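Local atomic coordinates of agarase (Microbulbifer thermotolerans, PDB entry 3WZ1), a protein that hydrolyses the beta-1,4-galactosidic linkages of agarose from within the chain, giving mainly neoagarotetraose, through its GH16 catalytic domain. Residues H23-D28 with A96-P101; N85-G90 with G248-D253; P167-S172 with Q214-P219. All coordinates share one frame; numbering follows the deposited sequence.

Interaction 1: residues H23-D28 with A96-P101; sequences HPLSDD and APLTYP. With NA (sodium ion), chain B.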
# COMPACT_ATOMS: atom_id res chain seq x y z
N HIS A 23 -2.03 -7.61 -15.90
CA HIS A 23 -0.87 -6.79 -16.19
C HIS A 23 0.37 -7.52 -15.67
O HIS A 23 0.35 -8.11 -14.58
CB HIS A 23 -1.04 -5.45 -15.47
CG HIS A 23 0.05 -4.47 -15.74
ND1 HIS A 23 1.31 -4.60 -15.23
CD2 HIS A 23 0.05 -3.32 -16.45
CE1 HIS A 23 2.06 -3.59 -15.62
NE2 HIS A 23 1.31 -2.78 -16.35
N PRO A 24 1.47 -7.49 -16.42
CA PRO A 24 2.63 -8.31 -16.04
C PRO A 24 3.36 -7.93 -14.74
O PRO A 24 4.18 -8.72 -14.27
CB PRO A 24 3.57 -8.17 -17.24
CG PRO A 24 3.15 -6.93 -17.92
CD PRO A 24 1.66 -6.84 -17.73
N LEU A 25 3.07 -6.79 -14.14
CA LEU A 25 3.64 -6.46 -12.83
C LEU A 25 3.10 -7.39 -11.73
O LEU A 25 3.70 -7.52 -10.67
CB LEU A 25 3.37 -4.99 -12.47
CG LEU A 25 3.91 -4.50 -11.13
CD1 LEU A 25 5.42 -4.64 -11.02
CD2 LEU A 25 3.48 -3.06 -10.89
N SER A 26 1.96 -8.02 -12.00
CA SER A 26 1.34 -8.90 -11.01
C SER A 26 2.33 -9.99 -10.57
O SER A 26 3.02 -10.57 -11.41
CB SER A 26 0.07 -9.54 -11.57
OG SER A 26 -0.80 -8.54 -12.09
N ASP A 27 2.39 -10.22 -9.26
CA ASP A 27 3.42 -11.07 -8.65
C ASP A 27 2.78 -11.77 -7.45
O ASP A 27 2.28 -11.11 -6.56
CB ASP A 27 4.66 -10.24 -8.25
CG ASP A 27 5.91 -11.09 -8.00
OD1 ASP A 27 5.78 -12.32 -7.87
OD2 ASP A 27 7.02 -10.50 -7.91
N ASP A 28 2.81 -13.11 -7.44
CA ASP A 28 2.37 -13.87 -6.28
C ASP A 28 3.52 -14.43 -5.42
O ASP A 28 3.29 -15.21 -4.51
CB ASP A 28 1.34 -14.96 -6.66
CG ASP A 28 1.90 -16.02 -7.57
OD1 ASP A 28 3.08 -15.91 -8.01
OD2 ASP A 28 1.15 -16.98 -7.86
N ALA A 96 8.44 -0.06 -13.21
CA ALA A 96 7.61 0.69 -14.15
C ALA A 96 6.31 1.09 -13.47
O ALA A 96 5.86 0.39 -12.57
CB ALA A 96 7.30 -0.19 -15.34
N PRO A 97 5.71 2.21 -13.89
CA PRO A 97 4.48 2.70 -13.30
C PRO A 97 3.24 2.21 -14.03
O PRO A 97 3.33 1.67 -15.15
CB PRO A 97 4.61 4.20 -13.46
CG PRO A 97 5.30 4.34 -14.79
CD PRO A 97 6.24 3.17 -14.89
N LEU A 98 2.10 2.41 -13.37
CA LEU A 98 0.79 2.10 -13.91
C LEU A 98 0.04 3.39 -14.19
O LEU A 98 0.35 4.45 -13.63
CB LEU A 98 -0.02 1.31 -12.90
CG LEU A 98 0.62 0.02 -12.43
CD1 LEU A 98 -0.24 -0.63 -11.40
CD2 LEU A 98 0.87 -0.93 -13.59
N THR A 99 -0.94 3.28 -15.08
CA THR A 99 -1.84 4.39 -15.39
C THR A 99 -3.28 3.91 -15.39
O THR A 99 -3.55 2.76 -15.67
CB THR A 99 -1.56 5.00 -16.78
OG1 THR A 99 -1.48 3.95 -17.78
CG2 THR A 99 -0.27 5.86 -16.74
N TYR A 100 -4.19 4.82 -15.08
CA TYR A 100 -5.62 4.52 -15.19
C TYR A 100 -5.95 4.24 -16.65
O TYR A 100 -5.26 4.71 -17.54
CB TYR A 100 -6.47 5.68 -14.68
CG TYR A 100 -6.49 6.87 -15.62
CD1 TYR A 100 -7.37 6.91 -16.68
CD2 TYR A 100 -5.64 7.95 -15.44
CE1 TYR A 100 -7.40 7.98 -17.55
CE2 TYR A 100 -5.63 9.02 -16.33
CZ TYR A 100 -6.54 9.03 -17.38
OH TYR A 100 -6.60 10.11 -18.25
N PRO A 101 -7.00 3.44 -16.90
CA PRO A 101 -7.76 2.66 -15.94
C PRO A 101 -7.02 1.39 -15.53
O PRO A 101 -6.45 0.70 -16.38
CB PRO A 101 -9.03 2.30 -16.71
CG PRO A 101 -8.59 2.24 -18.14
CD PRO A 101 -7.46 3.23 -18.29
NA NA B . 1.90 -15.72 -2.73
O HOH W 1 3.77 -0.87 -16.17
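His23 and Leu98 meet between two backbone segments that keep well apart, the nearest CA atoms across the pair, those of Leu25 and Ala96, being 8.3 Å from each other. The contact is a CH-pi interaction: Leu98 lays its CD2 methyl over one face of the imidazole, 3.6 Å from the ring centroid and 24° off the normal. The methyl is displaced toward the rim, and NE2 of His23 is the ring atom nearest CD2 of Leu98, at 3.4 Å. CD of Pro24 lies over the opposite face, so the ring is sandwiched between two aliphatic groups. Its edge is held as well. With CG anti to the backbone N (chi1 -177°), the imidazole folds back over its own type I turn, His23 to Ser26, and ND1 accepts the N-H of Leu25 at 3.0 Å; the bond is nearly straight (170°) and lies close to the ring plane. In this beta-jelly roll of family GH16, His23-Asp28 leaves strand 18-22 while Ala96-Pro101 links strands 87-94 and 102-109, and Phe271 of strand 264-276 touches His23, Leu25 and Leu98 alike. At the other rim of the imidazole a water spans the two loops, donating to Pro97 O at 2.8 Å and taking a weak bond from NE2 of His23. Exchanging His23 for an alanine would probably leave the Leu25 N-H without its side-chain acceptor and open a gap beneath the Leu98 methyl. Leu25 adds a looser apolar touch, its CD2 4.3 Å from CD2 of Leu98. The turn itself is tied by His23 O, which accepts from both N and OG of Ser26. Asp28 O binds a sodium ion at 2.3 Å, a site to which Asp4, Gly72 and Asp267 also contribute.

Interaction 2: residues N85-G90 with G248-D253; sequences NQVYLG and GITPTD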
# COMPACT_ATOMS: atom_id res chain seq x y z
N ASN A 85 17.21 6.24 17.48
CA ASN A 85 15.77 6.07 17.64
C ASN A 85 15.09 5.72 16.32
O ASN A 85 13.86 5.69 16.24
CB ASN A 85 15.12 7.33 18.25
CG ASN A 85 15.21 8.56 17.34
OD1 ASN A 85 15.90 8.55 16.32
ND2 ASN A 85 14.51 9.63 17.73
N GLN A 86 15.88 5.46 15.29
CA GLN A 86 15.34 5.20 13.95
C GLN A 86 14.92 3.73 13.82
O GLN A 86 15.35 2.88 14.59
CB GLN A 86 16.36 5.55 12.85
CG GLN A 86 16.88 6.98 12.90
CD GLN A 86 15.88 7.99 12.36
OE1 GLN A 86 15.20 8.68 13.12
NE2 GLN A 86 15.79 8.08 11.04
N VAL A 87 14.09 3.48 12.81
CA VAL A 87 13.53 2.16 12.54
C VAL A 87 13.86 1.78 11.11
O VAL A 87 13.44 2.44 10.16
CB VAL A 87 12.00 2.18 12.71
CG1 VAL A 87 11.44 0.78 12.56
CG2 VAL A 87 11.59 2.82 14.05
N TYR A 88 14.65 0.73 10.95
CA TYR A 88 14.88 0.15 9.65
C TYR A 88 13.62 -0.59 9.21
O TYR A 88 13.07 -1.38 9.97
CB TYR A 88 16.06 -0.83 9.69
CG TYR A 88 17.45 -0.23 9.74
CD1 TYR A 88 17.78 0.92 9.04
CD2 TYR A 88 18.46 -0.90 10.43
CE1 TYR A 88 19.07 1.43 9.06
CE2 TYR A 88 19.75 -0.40 10.45
CZ TYR A 88 20.04 0.76 9.76
OH TYR A 88 21.33 1.26 9.75
N LEU A 89 13.18 -0.30 7.99
CA LEU A 89 11.94 -0.87 7.44
C LEU A 89 12.10 -1.32 6.00
O LEU A 89 12.81 -0.68 5.20
CB LEU A 89 10.78 0.15 7.51
CG LEU A 89 10.39 0.63 8.90
CD1 LEU A 89 9.35 1.73 8.82
CD2 LEU A 89 9.87 -0.54 9.72
N GLY A 90 11.42 -2.40 5.63
CA GLY A 90 11.41 -2.85 4.25
C GLY A 90 10.63 -1.94 3.33
O GLY A 90 9.66 -1.26 3.75
N GLY A 248 4.39 10.73 19.69
CA GLY A 248 4.65 9.77 20.75
C GLY A 248 4.23 8.33 20.50
O GLY A 248 4.26 7.52 21.43
N ILE A 249 3.87 7.99 19.26
CA ILE A 249 3.52 6.61 18.91
C ILE A 249 4.52 6.09 17.87
O ILE A 249 4.49 6.50 16.71
CB ILE A 249 2.08 6.48 18.40
CG1 ILE A 249 1.09 6.85 19.53
CG2 ILE A 249 1.80 5.06 17.92
CD1 ILE A 249 -0.35 6.67 19.15
N THR A 250 5.36 5.18 18.31
CA THR A 250 6.44 4.60 17.50
C THR A 250 6.82 3.27 18.15
O THR A 250 6.63 3.10 19.37
CB THR A 250 7.63 5.60 17.38
OG1 THR A 250 8.57 5.15 16.39
CG2 THR A 250 8.37 5.73 18.70
N PRO A 251 7.35 2.32 17.38
CA PRO A 251 7.62 1.02 17.98
C PRO A 251 8.66 1.06 19.10
O PRO A 251 9.62 1.84 19.05
CB PRO A 251 8.16 0.18 16.83
CG PRO A 251 7.60 0.82 15.63
CD PRO A 251 7.57 2.28 15.91
N THR A 252 8.47 0.19 20.08
CA THR A 252 9.47 -0.01 21.12
C THR A 252 10.52 -1.03 20.64
O THR A 252 10.29 -1.82 19.70
CB THR A 252 8.83 -0.55 22.40
OG1 THR A 252 8.29 -1.85 22.16
CG2 THR A 252 7.73 0.39 22.90
N ASP A 253 11.67 -1.06 21.31
CA ASP A 253 12.66 -2.07 21.01
C ASP A 253 12.10 -3.50 21.18
O ASP A 253 12.41 -4.39 20.41
CB ASP A 253 13.88 -1.94 21.95
CG ASP A 253 14.70 -0.70 21.69
OD1 ASP A 253 14.39 0.10 20.80
OD2 ASP A 253 15.71 -0.53 22.41
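Val87, at the start of strand 87-94 in the beta-jelly roll, packs against Pro251 in the loop that joins helices 242-245 and 253-256. The example illustrates how a loop can meet a strand without a direct hydrogen bond: none crosses between Asn85-Gly90 and Gly248-Asp253, and the closest CA atoms, those of Val87 and Pro251, are 8.1 Å apart. A single methyl does the touching. The CB of Val87 points toward the loop, and with CG1 anti to the backbone N (chi1 -174°) it is CG2 that faces the proline. CG2 of Val87 reaches to 4.5 Å from CD of Pro251, the ring carbon next to the proline nitrogen, and the same methyl is 4.5 Å from OG1 of Thr250. This is a light apolar contact, burying only 74 Å² over both sides. The hydroxyl of Thr250 is not left to the valine, since OG1 is hydrogen-bonded to Asp240, just past strand 232-239. Beyond the proline, Thr252 takes the N-cap position of helix 253-256, and its side chain caps a backbone N in that helix. Arg80 of strand 73-80 joins the two segments by polar means, with hydrogen bonds to Gln86 O and Pro251 O and a salt bridge to Asp253, while its side chain also touches Val87. Leu256 of helix 253-256 packs on both Val87 and Pro251, and Leu115 touches the proline. Val87 is bonded through its backbone to Leu59 and Glu61, where strand 87-94 runs parallel to strand 60-62; along its length strand 87-94 also pairs antiparallel with strands 46-48, 73-80 and 232-239.

Interaction 3: residues P167-S172 with Q214-P219; sequences PTDAGS and QDIIDP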
# COMPACT_ATOMS: atom_id res chain seq x y z
N PRO A 167 -8.74 13.07 1.58
CA PRO A 167 -10.08 13.10 2.19
C PRO A 167 -9.98 12.79 3.67
O PRO A 167 -9.11 12.02 4.07
CB PRO A 167 -10.83 11.98 1.45
CG PRO A 167 -10.09 11.80 0.17
CD PRO A 167 -8.65 12.06 0.51
N THR A 168 -10.85 13.40 4.47
CA THR A 168 -10.82 13.20 5.92
C THR A 168 -12.19 12.91 6.52
O THR A 168 -12.36 12.97 7.75
CB THR A 168 -10.21 14.41 6.65
OG1 THR A 168 -10.91 15.59 6.29
CG2 THR A 168 -8.74 14.59 6.33
N ASP A 169 -13.17 12.56 5.70
CA ASP A 169 -14.49 12.16 6.22
C ASP A 169 -14.37 10.82 6.96
O ASP A 169 -13.39 10.08 6.79
CB ASP A 169 -15.53 12.07 5.12
CG ASP A 169 -15.16 11.08 4.04
OD1 ASP A 169 -14.19 11.36 3.31
OD2 ASP A 169 -15.84 10.04 3.95
N ALA A 170 -15.35 10.51 7.80
CA ALA A 170 -15.30 9.31 8.64
C ALA A 170 -15.14 8.01 7.87
O ALA A 170 -14.48 7.07 8.34
CB ALA A 170 -16.52 9.22 9.54
N GLY A 171 -15.74 7.93 6.67
CA GLY A 171 -15.69 6.73 5.88
C GLY A 171 -14.32 6.43 5.29
O GLY A 171 -14.11 5.35 4.79
N SER A 172 -13.38 7.37 5.41
CA SER A 172 -11.99 7.10 5.00
C SER A 172 -11.27 6.14 5.95
O SER A 172 -10.15 5.69 5.64
CB SER A 172 -11.21 8.39 4.84
OG SER A 172 -11.01 9.04 6.10
N GLN A 214 -14.34 16.12 -8.35
CA GLN A 214 -13.32 17.09 -7.94
C GLN A 214 -13.44 17.52 -6.48
O GLN A 214 -12.43 17.77 -5.83
CB GLN A 214 -13.36 18.31 -8.84
CG GLN A 214 -12.18 19.26 -8.68
CD GLN A 214 -12.12 20.28 -9.80
OE1 GLN A 214 -13.13 20.54 -10.46
NE2 GLN A 214 -10.93 20.85 -10.03
N ASP A 215 -14.67 17.61 -5.97
CA ASP A 215 -14.89 18.12 -4.62
C ASP A 215 -14.26 17.24 -3.55
O ASP A 215 -13.93 17.72 -2.47
CB ASP A 215 -16.38 18.30 -4.32
CG ASP A 215 -17.00 19.42 -5.10
OD1 ASP A 215 -16.26 20.20 -5.74
OD2 ASP A 215 -18.26 19.54 -5.05
N ILE A 216 -14.11 15.94 -3.84
CA ILE A 216 -13.44 15.04 -2.89
C ILE A 216 -12.04 14.62 -3.37
O ILE A 216 -11.15 14.37 -2.55
CB ILE A 216 -14.31 13.81 -2.54
CG1 ILE A 216 -13.70 13.03 -1.37
CG2 ILE A 216 -14.53 12.92 -3.76
CD1 ILE A 216 -14.60 11.95 -0.79
N ILE A 217 -11.82 14.57 -4.68
CA ILE A 217 -10.50 14.18 -5.20
C ILE A 217 -9.48 15.30 -5.01
O ILE A 217 -8.36 15.05 -4.62
CB ILE A 217 -10.59 13.76 -6.69
CG1 ILE A 217 -11.38 12.45 -6.83
CG2 ILE A 217 -9.21 13.66 -7.35
CD1 ILE A 217 -10.60 11.17 -6.55
N ASP A 218 -9.86 16.54 -5.31
CA ASP A 218 -8.91 17.65 -5.28
C ASP A 218 -9.64 18.99 -5.17
O ASP A 218 -9.55 19.83 -6.09
CB ASP A 218 -8.05 17.64 -6.55
CG ASP A 218 -7.01 18.74 -6.58
OD1 ASP A 218 -6.54 19.18 -5.49
OD2 ASP A 218 -6.63 19.15 -7.71
N PRO A 219 -10.33 19.20 -4.04
CA PRO A 219 -11.12 20.43 -3.93
C PRO A 219 -10.25 21.69 -3.90
O PRO A 219 -10.74 22.76 -4.29
CB PRO A 219 -11.90 20.24 -2.63
CG PRO A 219 -11.05 19.31 -1.81
CD PRO A 219 -10.44 18.37 -2.83
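Ile216 carries this contact, reaching from the short helix 214-217 to the loop Pro167-Ser172. From CB its longer branch extends as CG1, set anti to the backbone N (chi1 -170°), and the side chain crosses that of Pro167 at about a right angle, with CG1 4.1 Å from CG and 4.2 Å from CB of that ring. The second torsion is extended too (170°), which carries CD1 past the proline to the carboxylate of Asp169, where it stops 4.2 Å from OD1. This is a mere van der Waals touch; the polar end of Asp169 is engaged by Arg209 of strand 206-212, in a salt bridge through OD2. Ile216 also packs on Val211 of the same strand. Its backbone takes part as well, with its O 3.9 Å from CG of Pro167 while it accepts a hydrogen bond from the hydroxyl of Tyr165. Asp169 stands just before the 3-10 segment 170-172, and its O accepts from both N and OG of Ser172, the latter at 2.7 Å. Pro167 also packs on Ser153 and His154 of strand 150-158. The side chain of Pro167 lies about 9 Å from those of Glu134 and Glu129, predicted as proton donor and nucleophile, so this loop-to-helix packing belongs to the surroundings of the probable catalytic centre of a GH16 jelly roll.

Overall arrangement
All three contacts lie within the GH16 jelly-roll domain, yet none touches another: interaction 1 joins two loops, interaction 2 a loop and strand 87-94, interaction 3 a loop and the short helix 214-217. Interactions 1 and 2 fall on opposite sides of the chain's centre, their own centres 31 Å apart; interaction 3 is 25 Å from the first and 30 Å from the second, centre to centre. Strand 87-94 links the first two, starting in interaction 2 and leading into Ala96-Pro101 of interaction 1. Along the sequence these two interlock, whereas interaction 3 follows interaction 1 and is nested inside the loop closed by interaction 2. Side-chain packing thus joins sequence-distant parts of one monomeric domain.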